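Protein ygiW (Escherichia coli, PDB 1NNX) is of unknown function but is a periplasmic protein of the bacterial OB-fold family, whose wider fold class often binds ligands on its barrel surface. Local coordinates at residues V25-V28 and E29-K32; T77-P80 and K81-V84. One frame throughout, in Å; residues are numbered along the deposited sequence.

Coming from the N terminus, the chain first reaches contact 1, where residues 25-28 lead straight into 29-32 and make the start of the short helix 28-31, ahead of strand 38-51. Strands 38-51, 54-59 and 62-67 follow before contact 2, in which 77-80 and 81-84 close a tight turn between strands 62-67 and 84-93. The two stand in series, neither nesting nor crossing, with centres about 19 Å apart. Strand 38-51 is common ground: Thr26 bonds to Thr41 and Val84 to Gly44, both through the backbone. Contact 1 is also tied to strand 54-59, where Val28 touches Phe57 and its N bonds to Asp59, while contact 2 leans on strand 96-106.

Contact 1: residues V25-V28 and E29-K32; sequences VTTV and ESAK. With SO4 (sulfate ion), chain B.
Thr27 and Ser30 meet through their hydroxyls, OG1 and OG lying 2.9 Å apart in a hydrogen bond that either could donate. Both oxygens sit between the backbone N and the carbonyl carbon of their own residues (chi1 65° and 69°), which turns them to the same side of the first helical turn. Two backbone bonds start the helix: Ala31 N gives its hydrogen to Thr27 O at 2.9 Å, and Lys32 N reaches Val28 O at 3.2 Å.

Methyl groups close in around this hydroxyl pair. Thr26 CG2 makes a close methyl-to-oxygen van der Waals contact with Ser30 OG at 3.1 Å, and is 4.2 Å from Ala31 CB. Val28 is buried; its CG1 branch touches Lys32 CE at 4.1 Å where the two side chains cross at a slant. Beyond the turn, the Val28 side chain also touches Phe57 and Ser61, which seats the helix against strand 54-59 and the loop after it.

The charged group lies at the far end of the lysine. Extended beyond CG, Lys32 gives a 2.6 Å hydrogen bond from NZ to O3 of a sulfate ion, probably from the crystallisation liquor, which Thr63 N also binds. In one of two modelled conformers of Glu29, NZ also lies 3.0 Å from Glu29 OE2, a salt bridge on the carboxylate's syn side but 23° out of plane. In that conformer one ammonium serves two anions, and probably eases the closeness of sulfate and carboxylate.

Asp59 OD2 accepts from Val28 N and Ser61 OG from Glu29 N, so residues beyond the turn take up two of its first amides. Thr27 at the N-cap and the one-turn helix 28-31 form a helix start laid on the beta sheet of this OB-fold protein.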
ATOM      1  N   VAL A  25      -5.783  10.227   3.105  1.00 14.91           N
ATOM      2  CA  VAL A  25      -5.540   9.194   2.088  1.00 14.11           C
ATOM      3  C   VAL A  25      -4.667   9.847   1.047  1.00 14.47           C
ATOM      4  O   VAL A  25      -5.066  10.893   0.507  1.00 17.25           O
ATOM      5  CB  VAL A  25      -6.827   8.709   1.419  1.00 12.68           C
ATOM      6  CG1 VAL A  25      -6.498   7.724   0.275  1.00 18.16           C
ATOM      7  CG2 VAL A  25      -7.703   8.023   2.469  1.00 18.07           C
ATOM      8  N   THR A  26      -3.515   9.286   0.734  1.00 14.08           N
ATOM      9  CA  THR A  26      -2.557   9.821  -0.204  1.00 13.74           C
ATOM     10  C   THR A  26      -2.702   9.138  -1.546  1.00 16.99           C
ATOM     11  O   THR A  26      -3.008   7.956  -1.633  1.00 17.11           O
ATOM     12  CB  THR A  26      -1.147   9.570   0.350  1.00 15.04           C
ATOM     13  OG1 THR A  26      -1.001  10.237   1.635  1.00 18.02           O
ATOM     14  CG2 THR A  26      -0.003  10.005  -0.639  1.00 22.02           C
ATOM     15  N   THR A  27      -2.424   9.847  -2.625  1.00 13.10           N
ATOM     16  CA  THR A  27      -2.528   9.217  -3.936  1.00 13.35           C
ATOM     17  C   THR A  27      -1.296   8.345  -4.190  1.00 11.09           C
ATOM     18  O   THR A  27      -0.210   8.594  -3.638  1.00 13.74           O
ATOM     19  CB  THR A  27      -2.586  10.296  -5.077  1.00 12.08           C
ATOM     20  OG1 THR A  27      -1.357  10.996  -5.096  1.00 15.61           O
ATOM     21  CG2 THR A  27      -3.776  11.270  -4.836  1.00 16.28           C
ATOM     22  N   VAL A  28      -1.518   7.288  -4.984  1.00 13.37           N
ATOM     23  CA  VAL A  28      -0.388   6.400  -5.351  1.00 15.64           C
ATOM     24  C   VAL A  28       0.772   7.167  -5.989  1.00 15.17           C
ATOM     25  O   VAL A  28       1.910   7.011  -5.594  1.00 15.50           O
ATOM     26  CB  VAL A  28      -0.823   5.312  -6.303  1.00 16.51           C
ATOM     27  CG1 VAL A  28       0.446   4.649  -6.933  1.00 16.75           C
ATOM     28  CG2 VAL A  28      -1.635   4.269  -5.516  1.00 18.14           C
ATOM     29  N   GLU A  29       0.447   8.079  -6.915  1.00 12.97           N
ATOM     30  CA  GLU A  29       1.490   8.826  -7.576  1.00 17.94           C
ATOM     31  C   GLU A  29       2.312   9.667  -6.634  1.00 17.82           C
ATOM     32  O   GLU A  29       3.555   9.691  -6.720  1.00 21.62           O
ATOM     33  CB  GLU A  29       1.095   9.495  -8.924  0.66 23.79           C
ATOM     34  CG  GLU A  29       2.344   9.836  -9.901  0.66 27.65           C
ATOM     35  CD  GLU A  29       3.048   8.603 -10.402  0.66 33.82           C
ATOM     36  OE1 GLU A  29       4.240   8.718 -10.764  0.66 38.29           O
ATOM     37  OE2 GLU A  29       2.406   7.524 -10.445  0.66 32.10           O
ATOM     38  N   SER A  30       1.676  10.335  -5.655  1.00 15.11           N
ATOM     39  CA  SER A  30       2.462  11.094  -4.748  1.00 13.56           C
ATOM     40  C   SER A  30       3.223  10.241  -3.707  1.00 15.00           C
ATOM     41  O   SER A  30       4.274  10.640  -3.244  1.00 18.75           O
ATOM     42  CB  SER A  30       1.637  12.204  -4.062  1.00 17.69           C
ATOM     43  OG  SER A  30       0.703  11.682  -3.170  1.00 17.32           O
ATOM     44  N   ALA A  31       2.672   9.067  -3.363  1.00 14.29           N
ATOM     45  CA  ALA A  31       3.348   8.194  -2.419  1.00 17.04           C
ATOM     46  C   ALA A  31       4.694   7.764  -2.971  1.00 16.77           C
ATOM     47  O   ALA A  31       5.638   7.562  -2.207  1.00 18.82           O
ATOM     48  CB  ALA A  31       2.480   6.972  -2.137  1.00 15.16           C
ATOM     49  N   LYS A  32       4.801   7.658  -4.270  1.00 17.97           N
ATOM     50  CA  LYS A  32       6.079   7.264  -4.854  1.00 21.31           C
ATOM     51  C   LYS A  32       7.159   8.280  -4.598  1.00 25.36           C
ATOM     52  O   LYS A  32       8.372   7.966  -4.642  1.00 27.29           O
ATOM     53  CB  LYS A  32       5.971   7.079  -6.360  1.00 20.02           C
ATOM     54  CG  LYS A  32       5.075   6.031  -6.781  1.00 24.41           C
ATOM     55  CD  LYS A  32       5.193   5.929  -8.297  1.00 27.82           C
ATOM     56  CE  LYS A  32       4.086   5.059  -8.806  1.00 28.49           C
ATOM     57  NZ  LYS A  32       3.998   5.016 -10.284  1.00 26.12           N
TER
HETATM   58  S   SO4 B 501       2.200   4.051 -13.365  1.00 27.42           S
HETATM   59  O1  SO4 B 501       1.143   3.068 -13.656  1.00 34.65           O
HETATM   60  O2  SO4 B 501       2.080   5.131 -14.369  1.00 39.85           O
HETATM   61  O3  SO4 B 501       2.111   4.632 -12.018  1.00 26.95           O
HETATM   62  O4  SO4 B 501       3.502   3.326 -13.483  1.00 35.69           O

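Contact 2: residues T77-P80 and K81-V84; sequences TVTP and KDTV
Val78 touches Val84 through both methyls, CG1 and CG2 each 3.9 Å from Val84 CG1. This apolar contact brings the residue just before the turn against the first residue of strand 84-93, and Val84 goes on to touch Ile104 of strand 96-106.

Thr79 carries most of the polar work. Its N donates to Asp82 OD1 at 2.9 Å, a fairly straight bond (163°) that reaches the oxygen from above the carboxylate plane. Its carbonyl O accepts Asp82 N at 3.1 Å, the bond that closes the type I beta turn 79-82. A chi1 of 66° puts Thr79 OG1 between its own backbone N and carbonyl carbon, within reach of both Asp82 OD1, to which it gives a weak bond, and Lys81 N, from which it takes another weak one, while Lys81 CG runs beside it.

Pro80 holds the second position of the turn, a place that suits its fixed phi of -60°. A water donates to both Thr79 O, at 2.8 Å, and Asp82 O, bridging the turn's first and last residues.

Asp82 OD1 thus gathers a good amide bond and a weak hydroxyl bond from Thr79, with a long, weak ion pair to Lys106 besides; these would probably stabilise its negative charge and hold the carboxylate in place.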
ATOM      1  N   THR A  77     -11.679 -11.787   1.440  1.00 30.76           N
ATOM      2  CA  THR A  77     -11.306 -12.127   0.065  1.00 26.78           C
ATOM      3  C   THR A  77     -11.447 -10.838  -0.722  1.00 24.29           C
ATOM      4  O   THR A  77     -12.474 -10.161  -0.666  1.00 27.36           O
ATOM      5  CB  THR A  77     -12.228 -13.206  -0.612  1.00 33.12           C
ATOM      6  OG1 THR A  77     -11.975 -14.503  -0.048  1.00 33.35           O
ATOM      7  CG2 THR A  77     -11.894 -13.306  -2.100  1.00 33.00           C
ATOM      8  N   VAL A  78     -10.398 -10.530  -1.458  1.00 17.66           N
ATOM      9  CA  VAL A  78     -10.365  -9.333  -2.263  1.00 17.91           C
ATOM     10  C   VAL A  78     -10.181  -9.701  -3.744  1.00 15.58           C
ATOM     11  O   VAL A  78      -9.330 -10.540  -4.082  1.00 18.06           O
ATOM     12  CB  VAL A  78      -9.122  -8.408  -1.826  1.00 17.43           C
ATOM     13  CG1 VAL A  78      -8.906  -7.268  -2.834  1.00 19.45           C
ATOM     14  CG2 VAL A  78      -9.336  -7.820  -0.431  1.00 24.06           C
ATOM     15  N   THR A  79     -10.952  -9.063  -4.628  1.00 16.74           N
ATOM     16  CA  THR A  79     -10.764  -9.251  -6.077  1.00 13.73           C
ATOM     17  C   THR A  79     -10.477  -7.837  -6.621  1.00 15.06           C
ATOM     18  O   THR A  79     -10.611  -6.854  -5.898  1.00 16.16           O
ATOM     19  CB  THR A  79     -12.030  -9.724  -6.784  1.00 18.84           C
ATOM     20  OG1 THR A  79     -13.024  -8.686  -6.720  1.00 19.43           O
ATOM     21  CG2 THR A  79     -12.566 -11.010  -6.136  1.00 19.39           C
ATOM     22  N   PRO A  80     -10.117  -7.728  -7.899  1.00 13.52           N
ATOM     23  CA  PRO A  80      -9.826  -6.416  -8.509  1.00 15.72           C
ATOM     24  C   PRO A  80     -10.979  -5.449  -8.483  1.00 16.11           C
ATOM     25  O   PRO A  80     -10.724  -4.227  -8.467  1.00 18.08           O
ATOM     26  CB  PRO A  80      -9.367  -6.747  -9.931  1.00 17.08           C
ATOM     27  CG  PRO A  80      -8.751  -8.094  -9.764  1.00 16.24           C
ATOM     28  CD  PRO A  80      -9.644  -8.813  -8.780  1.00 15.23           C
ATOM     29  N   LYS A  81     -12.199  -5.944  -8.390  1.00 16.05           N
ATOM     30  CA  LYS A  81     -13.305  -4.966  -8.376  1.00 20.61           C
ATOM     31  C   LYS A  81     -13.527  -4.300  -7.010  1.00 22.23           C
ATOM     32  O   LYS A  81     -14.229  -3.293  -6.935  1.00 22.42           O
ATOM     33  CB  LYS A  81     -14.589  -5.645  -8.850  1.00 22.16           C
ATOM     34  CG  LYS A  81     -15.166  -6.612  -7.861  1.00 26.01           C
ATOM     35  CD  LYS A  81     -16.566  -7.069  -8.291  1.00 32.32           C
ATOM     36  CE  LYS A  81     -17.308  -5.961  -8.971  1.00 38.34           C
ATOM     37  NZ  LYS A  81     -18.759  -6.238  -9.020  1.00 48.27           N
ATOM     38  N   ASP A  82     -12.984  -4.873  -5.931  1.00 17.17           N
ATOM     39  CA  ASP A  82     -13.143  -4.352  -4.604  1.00 16.29           C
ATOM     40  C   ASP A  82     -12.294  -3.146  -4.329  1.00 18.06           C
ATOM     41  O   ASP A  82     -11.111  -3.129  -4.653  1.00 21.94           O
ATOM     42  CB  ASP A  82     -12.779  -5.415  -3.602  1.00 18.41           C
ATOM     43  CG  ASP A  82     -13.698  -6.621  -3.689  1.00 25.14           C
ATOM     44  OD1 ASP A  82     -13.219  -7.747  -3.471  1.00 22.00           O
ATOM     45  OD2 ASP A  82     -14.908  -6.427  -3.967  1.00 25.32           O
ATOM     46  N   THR A  83     -12.912  -2.101  -3.826  1.00 17.07           N
ATOM     47  CA  THR A  83     -12.096  -0.969  -3.407  1.00 16.78           C
ATOM     48  C   THR A  83     -11.581  -1.359  -2.045  1.00 14.78           C
ATOM     49  O   THR A  83     -12.311  -1.870  -1.168  1.00 15.45           O
ATOM     50  CB  THR A  83     -12.903   0.305  -3.244  1.00 18.77           C
ATOM     51  OG1 THR A  83     -13.511   0.619  -4.492  1.00 24.42           O
ATOM     52  CG2 THR A  83     -11.983   1.442  -2.729  1.00 19.04           C
ATOM     53  N   VAL A  84     -10.288  -1.146  -1.848  1.00 12.59           N
ATOM     54  CA  VAL A  84      -9.666  -1.448  -0.546  1.00 13.38           C
ATOM     55  C   VAL A  84      -8.856  -0.297  -0.021  1.00 12.08           C
ATOM     56  O   VAL A  84      -8.401   0.613  -0.803  1.00 12.83           O
ATOM     57  CB  VAL A  84      -8.673  -2.685  -0.581  1.00 15.16           C
ATOM     58  CG1 VAL A  84      -9.459  -3.965  -0.901  1.00 18.17           C
ATOM     59  CG2 VAL A  84      -7.551  -2.447  -1.575  1.00 15.68           C
TER
HETATM   60  O   HOH W   1      -9.069  -4.705  -4.924  1.00 15.64           O